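Local coordinates for protein mRNA interferase YafQ (Escherichia coli, PDB 4MMG) that cleaves mRNA within lysine codons on the ribosome, as the toxin of the DinJ-YafQ toxin-antitoxin system, inhibiting translation elongation and inducing bacterial stasis, at residues I5-E10 and I40-P45; Y34-L39 and L82-T87; Y50-L55 and L73-T78; D64-V67 and W71-I74. The protein carries 1 engineered substitution. One frame throughout, in Å; residues are numbered along the deposited sequence.

Contact 1: I5-E10 and I40-P45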
# COMPACT_ATOMS: atom_id res chain seq x y z
N ILE A 5 17.78 15.68 -4.90
CA ILE A 5 16.62 14.80 -5.03
C ILE A 5 16.00 14.46 -3.67
O ILE A 5 16.65 13.86 -2.81
CB ILE A 5 17.01 13.50 -5.76
N GLN A 6 14.75 14.86 -3.49
CA GLN A 6 13.99 14.47 -2.31
C GLN A 6 12.80 13.64 -2.75
O GLN A 6 12.04 14.04 -3.63
CB GLN A 6 13.48 15.70 -1.56
CG GLN A 6 14.57 16.62 -1.05
CD GLN A 6 14.05 17.56 0.02
OE1 GLN A 6 13.45 17.12 1.00
NE2 GLN A 6 14.26 18.85 -0.18
N ARG A 7 12.65 12.47 -2.13
CA ARG A 7 11.52 11.59 -2.43
C ARG A 7 10.22 12.22 -1.93
O ARG A 7 10.16 12.74 -0.82
CB ARG A 7 11.72 10.22 -1.78
CG ARG A 7 10.56 9.24 -1.99
CD ARG A 7 10.75 7.96 -1.17
NE ARG A 7 11.76 7.07 -1.73
CZ ARG A 7 12.41 6.12 -1.05
NH1 ARG A 7 12.16 5.93 0.25
NH2 ARG A 7 13.31 5.37 -1.66
N ASP A 8 9.19 12.18 -2.77
CA ASP A 8 7.91 12.77 -2.41
C ASP A 8 6.96 11.74 -1.81
O ASP A 8 7.31 10.58 -1.62
CB ASP A 8 7.29 13.48 -3.62
CG ASP A 8 6.62 12.54 -4.62
OD1 ASP A 8 6.66 11.30 -4.47
OD2 ASP A 8 6.03 13.06 -5.59
N ILE A 9 5.75 12.16 -1.49
CA ILE A 9 4.72 11.22 -1.07
C ILE A 9 3.52 11.50 -1.94
O ILE A 9 3.11 12.65 -2.07
CB ILE A 9 4.31 11.41 0.40
CG1 ILE A 9 5.52 11.27 1.33
CG2 ILE A 9 3.26 10.37 0.78
CD1 ILE A 9 5.22 11.67 2.75
N GLU A 10 2.96 10.45 -2.53
CA GLU A 10 1.81 10.62 -3.42
C GLU A 10 0.69 9.66 -3.05
O GLU A 10 0.93 8.55 -2.55
CB GLU A 10 2.21 10.39 -4.88
CG GLU A 10 3.38 11.23 -5.34
CD GLU A 10 3.76 10.97 -6.79
OE1 GLU A 10 3.10 10.13 -7.45
OE2 GLU A 10 4.71 11.60 -7.27
N ILE A 40 6.60 5.95 4.60
CA ILE A 40 6.83 7.40 4.55
C ILE A 40 8.16 7.76 5.22
O ILE A 40 8.91 8.60 4.70
CB ILE A 40 5.67 8.15 5.21
CG1 ILE A 40 4.45 8.12 4.30
CG2 ILE A 40 6.06 9.60 5.55
CD1 ILE A 40 3.15 8.49 5.00
N ASN A 41 8.46 7.12 6.34
CA ASN A 41 9.68 7.40 7.10
C ASN A 41 10.93 6.70 6.56
O ASN A 41 12.03 6.87 7.12
CB ASN A 41 9.49 7.04 8.57
CG ASN A 41 8.55 7.98 9.29
OD1 ASN A 41 8.16 9.02 8.74
ND2 ASN A 41 8.19 7.64 10.51
N ASN A 42 10.77 5.91 5.50
CA ASN A 42 11.88 5.14 4.93
C ASN A 42 12.49 4.17 5.95
O ASN A 42 13.70 3.92 5.96
CB ASN A 42 12.97 6.07 4.35
CG ASN A 42 13.90 5.35 3.40
OD1 ASN A 42 13.48 4.50 2.62
ND2 ASN A 42 15.19 5.69 3.47
N THR A 43 11.63 3.63 6.81
CA THR A 43 12.04 2.62 7.79
C THR A 43 11.98 1.26 7.10
O THR A 43 11.13 0.42 7.41
CB THR A 43 11.15 2.69 9.03
OG1 THR A 43 11.04 4.06 9.45
CG2 THR A 43 11.77 1.88 10.18
N LEU A 44 12.91 1.07 6.16
CA LEU A 44 12.88 -0.03 5.21
C LEU A 44 14.23 -0.76 5.19
O LEU A 44 15.27 -0.13 5.40
CB LEU A 44 12.54 0.50 3.81
CG LEU A 44 11.27 1.36 3.78
CD1 LEU A 44 11.09 2.01 2.41
CD2 LEU A 44 10.05 0.54 4.15
N PRO A 45 14.24 -2.08 4.92
CA PRO A 45 13.09 -2.91 4.52
C PRO A 45 12.04 -3.16 5.59
O PRO A 45 12.33 -3.21 6.79
CB PRO A 45 13.75 -4.24 4.15
CG PRO A 45 14.99 -4.28 4.97
CD PRO A 45 15.49 -2.86 4.93

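Contact 2: Y34-L39 and L82-T87. With SO4 (sulfate ion), chain E.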
# COMPACT_ATOMS: atom_id res chain seq x y z
N TYR A 34 0.03 2.33 10.29
CA TYR A 34 1.36 1.95 10.78
C TYR A 34 2.27 1.58 9.61
O TYR A 34 3.42 2.03 9.54
CB TYR A 34 1.27 0.83 11.80
CG TYR A 34 2.58 0.60 12.52
CD1 TYR A 34 2.98 1.47 13.53
CD2 TYR A 34 3.41 -0.46 12.18
CE1 TYR A 34 4.18 1.28 14.19
CE2 TYR A 34 4.62 -0.65 12.84
CZ TYR A 34 5.00 0.23 13.84
OH TYR A 34 6.19 0.08 14.52
N LEU A 35 1.74 0.79 8.69
CA LEU A 35 2.48 0.40 7.50
C LEU A 35 2.85 1.62 6.65
O LEU A 35 3.99 1.76 6.21
CB LEU A 35 1.66 -0.58 6.68
CG LEU A 35 2.19 -0.94 5.29
CD1 LEU A 35 3.59 -1.51 5.36
CD2 LEU A 35 1.23 -1.95 4.67
N MET A 36 1.87 2.49 6.42
CA MET A 36 2.13 3.71 5.66
C MET A 36 3.22 4.56 6.29
O MET A 36 4.07 5.10 5.58
CB MET A 36 0.85 4.54 5.50
CG MET A 36 -0.22 3.87 4.66
SD MET A 36 -1.73 4.87 4.61
CE MET A 36 -1.17 6.26 3.68
N THR A 37 3.22 4.65 7.61
CA THR A 37 4.22 5.45 8.31
C THR A 37 5.63 4.88 8.12
O THR A 37 6.60 5.62 7.93
CB THR A 37 3.86 5.64 9.78
OG1 THR A 37 2.61 6.34 9.87
CG2 THR A 37 4.93 6.44 10.50
N LEU A 38 5.76 3.55 8.15
CA LEU A 38 7.06 2.93 7.91
C LEU A 38 7.59 3.29 6.53
O LEU A 38 8.76 3.65 6.37
CB LEU A 38 6.97 1.41 8.06
CG LEU A 38 6.67 0.89 9.47
CD1 LEU A 38 6.54 -0.63 9.43
CD2 LEU A 38 7.74 1.31 10.48
N LEU A 39 6.72 3.24 5.53
CA LEU A 39 7.10 3.61 4.17
C LEU A 39 7.46 5.09 4.05
O LEU A 39 8.49 5.44 3.49
CB LEU A 39 5.99 3.24 3.18
CG LEU A 39 5.87 1.73 2.97
CD1 LEU A 39 4.48 1.36 2.49
CD2 LEU A 39 6.91 1.28 1.96
N LEU A 82 7.27 7.94 -3.42
CA LEU A 82 6.49 6.89 -2.76
C LEU A 82 5.05 7.19 -3.11
O LEU A 82 4.55 8.27 -2.79
CB LEU A 82 6.68 6.94 -1.25
CG LEU A 82 5.65 6.20 -0.39
CD1 LEU A 82 5.64 4.70 -0.67
CD2 LEU A 82 5.93 6.46 1.09
N ARG A 83 4.38 6.26 -3.78
CA ARG A 83 3.00 6.49 -4.20
C ARG A 83 2.09 5.39 -3.66
O ARG A 83 2.25 4.21 -3.99
CB ARG A 83 2.91 6.56 -5.72
CG ARG A 83 1.50 6.73 -6.26
CD ARG A 83 1.54 6.95 -7.77
NE ARG A 83 0.22 7.20 -8.33
CZ ARG A 83 -0.30 8.41 -8.51
NH1 ARG A 83 0.39 9.50 -8.17
NH2 ARG A 83 -1.52 8.54 -9.04
N PHE A 84 1.14 5.79 -2.83
CA PHE A 84 0.10 4.87 -2.36
C PHE A 84 -0.96 4.73 -3.44
O PHE A 84 -1.62 5.71 -3.80
CB PHE A 84 -0.47 5.38 -1.04
CG PHE A 84 0.54 5.41 0.07
CD1 PHE A 84 0.95 4.23 0.67
CD2 PHE A 84 1.11 6.60 0.48
CE1 PHE A 84 1.90 4.25 1.68
CE2 PHE A 84 2.05 6.63 1.49
CZ PHE A 84 2.45 5.45 2.10
N GLU A 85 -1.11 3.53 -3.97
CA GLU A 85 -1.90 3.33 -5.19
C GLU A 85 -3.30 2.77 -4.99
O GLU A 85 -4.27 3.33 -5.49
CB GLU A 85 -1.11 2.47 -6.19
CG GLU A 85 -1.73 2.40 -7.56
CD GLU A 85 -1.69 3.72 -8.30
OE1 GLU A 85 -0.89 4.62 -7.94
OE2 GLU A 85 -2.47 3.88 -9.28
N ARG A 86 -3.40 1.63 -4.30
CA ARG A 86 -4.69 1.03 -3.97
C ARG A 86 -4.60 0.30 -2.65
O ARG A 86 -3.52 -0.09 -2.21
CB ARG A 86 -5.14 0.02 -5.04
CG ARG A 86 -5.60 0.64 -6.36
CD ARG A 86 -6.76 -0.12 -6.96
NE ARG A 86 -7.95 -0.06 -6.12
CZ ARG A 86 -9.06 -0.76 -6.34
NH1 ARG A 86 -9.13 -1.59 -7.37
NH2 ARG A 86 -10.09 -0.65 -5.51
N THR A 87 -5.75 0.13 -2.00
CA THR A 87 -5.83 -0.78 -0.86
C THR A 87 -7.19 -1.46 -0.82
O THR A 87 -8.21 -0.86 -1.16
CB THR A 87 -5.48 -0.07 0.48
OG1 THR A 87 -5.34 -1.05 1.51
CG2 THR A 87 -6.56 0.92 0.88
S SO4 E . -3.32 6.66 -11.47
O1 SO4 E . -3.96 5.45 -11.99
O2 SO4 E . -2.35 6.31 -10.43
O3 SO4 E . -4.36 7.53 -10.93
O4 SO4 E . -2.63 7.34 -12.56

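Contact 3: Y50-L55 and L73-T78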
# COMPACT_ATOMS: atom_id res chain seq x y z
N TYR A 50 4.77 -8.37 6.73
CA TYR A 50 4.04 -7.77 5.62
C TYR A 50 4.14 -8.53 4.30
O TYR A 50 3.41 -8.23 3.36
CB TYR A 50 4.48 -6.31 5.41
CG TYR A 50 4.10 -5.39 6.56
CD1 TYR A 50 2.77 -5.13 6.84
CD2 TYR A 50 5.08 -4.78 7.33
CE1 TYR A 50 2.42 -4.29 7.89
CE2 TYR A 50 4.74 -3.94 8.38
CZ TYR A 50 3.40 -3.69 8.64
OH TYR A 50 3.07 -2.85 9.68
N LYS A 51 5.05 -9.51 4.22
CA LYS A 51 5.21 -10.32 3.00
C LYS A 51 5.39 -9.43 1.77
O LYS A 51 4.85 -9.71 0.69
CB LYS A 51 4.01 -11.25 2.82
CG LYS A 51 3.77 -12.19 4.00
CD LYS A 51 4.86 -13.24 4.07
CE LYS A 51 4.43 -14.41 4.94
NZ LYS A 51 5.29 -15.61 4.70
N ASP A 52 6.15 -8.36 1.94
CA ASP A 52 6.31 -7.37 0.89
C ASP A 52 7.02 -7.94 -0.33
O ASP A 52 8.03 -8.63 -0.20
CB ASP A 52 7.09 -6.17 1.43
CG ASP A 52 7.15 -5.04 0.45
OD1 ASP A 52 6.09 -4.42 0.19
OD2 ASP A 52 8.25 -4.79 -0.08
N HIS A 53 6.50 -7.65 -1.52
CA HIS A 53 7.09 -8.16 -2.75
C HIS A 53 6.66 -7.37 -3.97
O HIS A 53 5.60 -6.73 -3.96
CB HIS A 53 6.75 -9.65 -2.93
CG HIS A 53 5.31 -9.92 -3.21
ND1 HIS A 53 4.40 -10.18 -2.21
CD2 HIS A 53 4.62 -9.99 -4.37
CE1 HIS A 53 3.21 -10.40 -2.75
NE2 HIS A 53 3.32 -10.28 -4.06
N PRO A 54 7.47 -7.40 -5.04
CA PRO A 54 7.09 -6.71 -6.28
C PRO A 54 5.97 -7.43 -7.02
O PRO A 54 5.76 -8.63 -6.83
CB PRO A 54 8.38 -6.74 -7.10
CG PRO A 54 9.12 -7.94 -6.61
CD PRO A 54 8.82 -7.99 -5.13
N LEU A 55 5.24 -6.68 -7.83
CA LEU A 55 4.15 -7.22 -8.62
C LEU A 55 4.49 -7.23 -10.11
O LEU A 55 5.38 -6.50 -10.58
CB LEU A 55 2.89 -6.38 -8.41
CG LEU A 55 2.27 -6.45 -7.02
CD1 LEU A 55 1.18 -5.40 -6.87
CD2 LEU A 55 1.68 -7.83 -6.79
N LEU A 73 -2.02 -3.60 0.49
CA LEU A 73 -1.63 -2.27 0.04
C LEU A 73 -0.77 -2.41 -1.21
O LEU A 73 0.24 -3.12 -1.18
CB LEU A 73 -0.83 -1.55 1.12
CG LEU A 73 -0.17 -0.24 0.65
CD1 LEU A 73 -1.22 0.80 0.37
CD2 LEU A 73 0.85 0.29 1.65
N ILE A 74 -1.19 -1.76 -2.30
CA ILE A 74 -0.37 -1.66 -3.50
C ILE A 74 0.23 -0.26 -3.54
O ILE A 74 -0.49 0.76 -3.43
CB ILE A 74 -1.18 -1.91 -4.79
CG1 ILE A 74 -1.68 -3.35 -4.85
CG2 ILE A 74 -0.32 -1.61 -6.01
CD1 ILE A 74 -2.60 -3.63 -6.04
N TYR A 75 1.54 -0.19 -3.66
CA TYR A 75 2.25 1.08 -3.66
C TYR A 75 3.44 1.02 -4.63
O TYR A 75 3.88 -0.06 -5.04
CB TYR A 75 2.71 1.44 -2.24
CG TYR A 75 3.79 0.52 -1.72
CD1 TYR A 75 3.48 -0.72 -1.19
CD2 TYR A 75 5.13 0.89 -1.80
CE1 TYR A 75 4.47 -1.58 -0.74
CE2 TYR A 75 6.12 0.05 -1.37
CZ TYR A 75 5.79 -1.18 -0.84
OH TYR A 75 6.81 -2.01 -0.41
N LYS A 76 3.96 2.19 -5.00
CA LYS A 76 5.17 2.25 -5.81
C LYS A 76 6.24 2.96 -5.01
O LYS A 76 5.95 3.94 -4.33
CB LYS A 76 4.91 2.97 -7.14
CG LYS A 76 6.18 3.24 -7.94
CD LYS A 76 5.87 3.84 -9.31
CE LYS A 76 5.33 2.79 -10.26
NZ LYS A 76 4.99 3.40 -11.58
N LEU A 77 7.47 2.45 -5.07
CA LEU A 77 8.58 3.08 -4.38
C LEU A 77 9.81 3.14 -5.27
O LEU A 77 10.35 2.11 -5.68
CB LEU A 77 8.91 2.34 -3.07
CG LEU A 77 10.03 2.96 -2.24
CD1 LEU A 77 9.60 4.30 -1.69
CD2 LEU A 77 10.41 2.02 -1.11
N THR A 78 10.22 4.36 -5.60
CA THR A 78 11.48 4.59 -6.29
C THR A 78 12.31 5.57 -5.47
O THR A 78 11.90 5.98 -4.38
CB THR A 78 11.26 5.18 -7.69
OG1 THR A 78 10.82 6.54 -7.57
CG2 THR A 78 10.23 4.37 -8.46

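Contact 4: D64-V67 and W71-I74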
# COMPACT_ATOMS: atom_id res chain seq x y z
N ASP A 64 3.42 -5.03 -3.33
CA ASP A 64 2.27 -5.59 -2.63
C ASP A 64 2.71 -5.88 -1.20
O ASP A 64 3.61 -6.70 -0.99
CB ASP A 64 1.89 -6.91 -3.33
CG ASP A 64 0.70 -7.63 -2.70
OD1 ASP A 64 0.53 -7.67 -1.47
OD2 ASP A 64 -0.06 -8.25 -3.48
N ALA A 65 2.10 -5.22 -0.22
CA ALA A 65 2.29 -5.58 1.19
C ALA A 65 0.96 -6.00 1.79
O ALA A 65 -0.07 -5.39 1.50
CB ALA A 65 2.90 -4.42 1.97
N HIS A 66 0.97 -7.02 2.64
CA HIS A 66 -0.25 -7.47 3.29
C HIS A 66 -0.43 -6.78 4.63
O HIS A 66 0.39 -6.96 5.54
CB HIS A 66 -0.23 -8.99 3.50
CG HIS A 66 -0.69 -9.78 2.31
ND1 HIS A 66 0.05 -9.91 1.16
CD2 HIS A 66 -1.82 -10.51 2.12
CE1 HIS A 66 -0.59 -10.68 0.31
NE2 HIS A 66 -1.73 -11.06 0.86
N VAL A 67 -1.48 -5.98 4.76
CA VAL A 67 -1.86 -5.44 6.07
C VAL A 67 -2.45 -6.57 6.91
O VAL A 67 -2.19 -6.66 8.12
CB VAL A 67 -2.86 -4.27 5.92
CG1 VAL A 67 -3.12 -3.61 7.28
CG2 VAL A 67 -2.36 -3.26 4.90
N TRP A 71 -6.14 -8.11 3.19
CA TRP A 71 -6.12 -6.66 3.07
C TRP A 71 -4.74 -6.28 2.58
O TRP A 71 -3.75 -6.42 3.30
CB TRP A 71 -6.40 -6.00 4.41
CG TRP A 71 -6.51 -4.49 4.37
CD1 TRP A 71 -6.51 -3.69 3.26
CD2 TRP A 71 -6.65 -3.61 5.49
NE1 TRP A 71 -6.65 -2.36 3.63
CE2 TRP A 71 -6.74 -2.29 4.99
CE3 TRP A 71 -6.71 -3.81 6.88
CZ2 TRP A 71 -6.88 -1.19 5.83
CZ3 TRP A 71 -6.85 -2.71 7.71
CH2 TRP A 71 -6.93 -1.42 7.18
N ILE A 72 -4.69 -5.82 1.33
CA ILE A 72 -3.45 -5.54 0.61
C ILE A 72 -3.27 -4.05 0.43
O ILE A 72 -4.25 -3.32 0.24
CB ILE A 72 -3.54 -6.12 -0.82
CG1 ILE A 72 -3.94 -7.58 -0.78
CG2 ILE A 72 -2.23 -5.92 -1.59
CD1 ILE A 72 -2.87 -8.40 -0.24
N LEU A 73 -2.02 -3.60 0.49
CA LEU A 73 -1.63 -2.27 0.04
C LEU A 73 -0.77 -2.41 -1.21
O LEU A 73 0.24 -3.12 -1.18
CB LEU A 73 -0.83 -1.55 1.12
CG LEU A 73 -0.17 -0.24 0.65
CD1 LEU A 73 -1.22 0.80 0.37
CD2 LEU A 73 0.85 0.29 1.65
N ILE A 74 -1.19 -1.76 -2.30
CA ILE A 74 -0.37 -1.66 -3.50
C ILE A 74 0.23 -0.26 -3.54
O ILE A 74 -0.49 0.76 -3.43
CB ILE A 74 -1.18 -1.91 -4.79
CG1 ILE A 74 -1.68 -3.35 -4.85
CG2 ILE A 74 -0.32 -1.61 -6.01
CD1 ILE A 74 -2.60 -3.63 -6.04

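Contact 1: I5-E10 and I40-P45
Arg-7 and Asn-42 make the polar one of two small touches between 5-10 and 40-45: Arg-7 NH1 donates a hydrogen bond to Asn-42 OD1 at 3.1 Å. The oxygen lies at the edge of the guanidinium and near its plane, but the amide stands almost upright to that plane (79° between them), so the N-H comes in from above the Asn-42 carbonyl plane and not along a lone pair. The N-H...O angle is 149°. Arg-7 was deposited in two conformers, and this bond describes only one of them, so it is uncertain. The apolar touch is made by the ends of two isoleucines crossing nearly at right angles: Ile-9 CD1 lies 3.6 Å from Ile-40 CG2 and 3.9 Å from Ile-40 CG1.

Behind this first shell, two features set the groups in place. The Arg-7 chain leaves the backbone with CG opposite N and bends at chi3, while NE is held by the carbonyl oxygen of Thr-78. Asn-42 is the first residue past the helix to leave helical geometry; its positive phi (59°) and the bonds back into the last turn make a Schellman motif. Asn-42 CG, anti to the backbone N, brings OD1 close to Arg-7 NH1.

The pair buries just 166 Å² and lies at the surface. It joins the N-terminal strand 8-11, an outer strand of the sheet, to the end of helix 29-40. Ile-9 also packs on Phe-84 and Ile-40 on Leu-82, both in neighbouring strand 81-88, and Arg-7 and Leu-44 each pack on Leu-77 of strand 71-77.

Contact 2: Y34-L39 and L82-T87
Met-36 and Phe-84 carry this helix-on-sheet contact, in which helix 29-40 lies against strand 81-88 of the mixed sheet of this RelE-family toxin. The segment axes run nearly antiparallel (155°) with a closest approach of 10.6 Å, a separation filled by side chains.

The tight part is centred on the Phe-84 ring. Met-36 CE sits over the middle of one face, 3.8 Å from the ring centroid and close to its normal, a CH-pi contact; SD is farther out and oblique, and with CE it makes a Met-aromatic contact. The turn at chi3 (68°) folds the methyl back over the ring, whereas Met-36 CG meets the rim at CE1, 3.7 Å away. Leu-82 CD1 approaches the opposite ring face, displaced toward the rim, so the ring lies between the two. Leu-39 adds a second patch: its CB is 3.8 Å from Leu-82 CD2, and its CD1 reaches Phe-84 CE1 at 4.0 Å. Leu-82, Phe-84 and Leu-39 are all buried, and Tyr-11 adds a further ring beside Phe-84.

Strand alternation puts Arg-83 on the other side, where no residue of the helix segment touches it. That more open side is polar. The strand carries a classic beta bulge, Glu-85 and Arg-86 both facing Ile-74, and Arg-83 also pairs with Glu-10. A sulfate, probably from the crystallisation liquor, takes a hydrogen bond from Arg-83 NH2 to its O2 at 2.8 Å. Arg-83 NE, meanwhile, donates a hydrogen bond, part of a salt bridge, to Glu-85 OE1, also at 2.8 Å, using the oxygen's syn lone pair.

Contact 3: Y50-L55 and L73-T78
Tyr-75 reaches from strand 71-77 to Asp-52, and its side chain can be followed outward. CB packs against the carbonyl oxygen of Arg-83 in the adjacent strand. From there chi1 of 68° sets CG between the backbone N and the carbonyl carbon, the crowded position, and the ring runs out past Leu-39 and Leu-82. Ring atoms CE1 and CZ each lie 3.4 Å from Asp-52 OD1, which is at the ring edge near its plane. At the tip, Tyr-75 OH donates to Asp-52 OD1 at 2.6 Å, meeting it on the syn side but 30° out of the carboxylate plane. Ring and carboxylate are turned only 22° from each other. Asp-52 OD2 is held by a salt bridge to Arg-63 NE, so both oxygens have partners, fixing the acid's rotation.

On the opposite face of the sheet, Leu-55 CD1 is 4.1 Å from Ile-74 CG1.

Strand 63-66 lies between 53-54 and 71-77, and the two touches pass it on its two faces. The contact ties the outer edge of the RelE-family sheet to its interior, with the Leu-55 side chain about 8 Å from that of the engineered Gln-90, at the position inferred to be the proton donor.

Contact 4: D64-V67 and W71-I74
Val-67 N donates to Trp-71 O at 2.7 Å, the shortest polar bond here, and closes the turn end of a beta hairpin. It is bent, with an N-H...O angle of 131°, as the chain turns a corner at Val-67. Further along, Ala-65 and Leu-73 form an antiparallel hydrogen-bonded pair, Ala-65 N to Leu-73 O at 3.0 Å and Leu-73 N to Ala-65 O at 2.8 Å, both nearly straight. The non-hydrogen-bonded pairs Asp-64 with Ile-74 and His-66 with Ile-72 flank it.

At the corner Val-67 turns toward the indole. Its CG1 lies over one face of Trp-71, 4.0 Å from the six-membered-ring centroid and displaced toward the rim, a CH-pi contact; CE3 is the nearest ring atom at 3.6 Å. Chi1 of -173° puts this methyl opposite the backbone N.

On the face of Asp-64, His-66 and Ile-72, the Ile-72 CG2 methyl lies 3.3 Å from Asp-64 OD1, and CD1 is modelled over the His-66 ring, doubtfully close. The His-66 side chain is about 4 Å from that of Gln-90, an engineered residue at the inferred proton-donor position, and about 3 Å from another sulfate, probably from the crystallisation liquor.

Helix 90-94 covers this face through Leu-93 and Phe-94. Helix 29-40 covers the other: Leu-35 packs on Val-67 and Leu-73, and Leu-32 on Trp-71, while Thr-87 OG1 of strand 81-88 hydrogen-bonds Ile-72 O.

How the contacts relate
From the N terminus, contact 1 closes the first loop, bringing strand 8-11 to the end of helix 29-40 after the two long helices. Contact 2 opens within that loop, on the same helix, and closes on strand 81-88, so the two cross. Contacts 3 and 4 are nested inside contact 2 and follow contact 1 in series; both end on strand 71-77, sharing Leu-73 and Ile-74, with contact 4 the short hairpin. Backbone pairing links the set: Glu-10 to Leu-82 and Phe-84, Arg-83 to Lys-76, and His-53 to Asp-64. Contacts 1 and 4, about 17 Å apart between centres, do not touch but reach the same sheet.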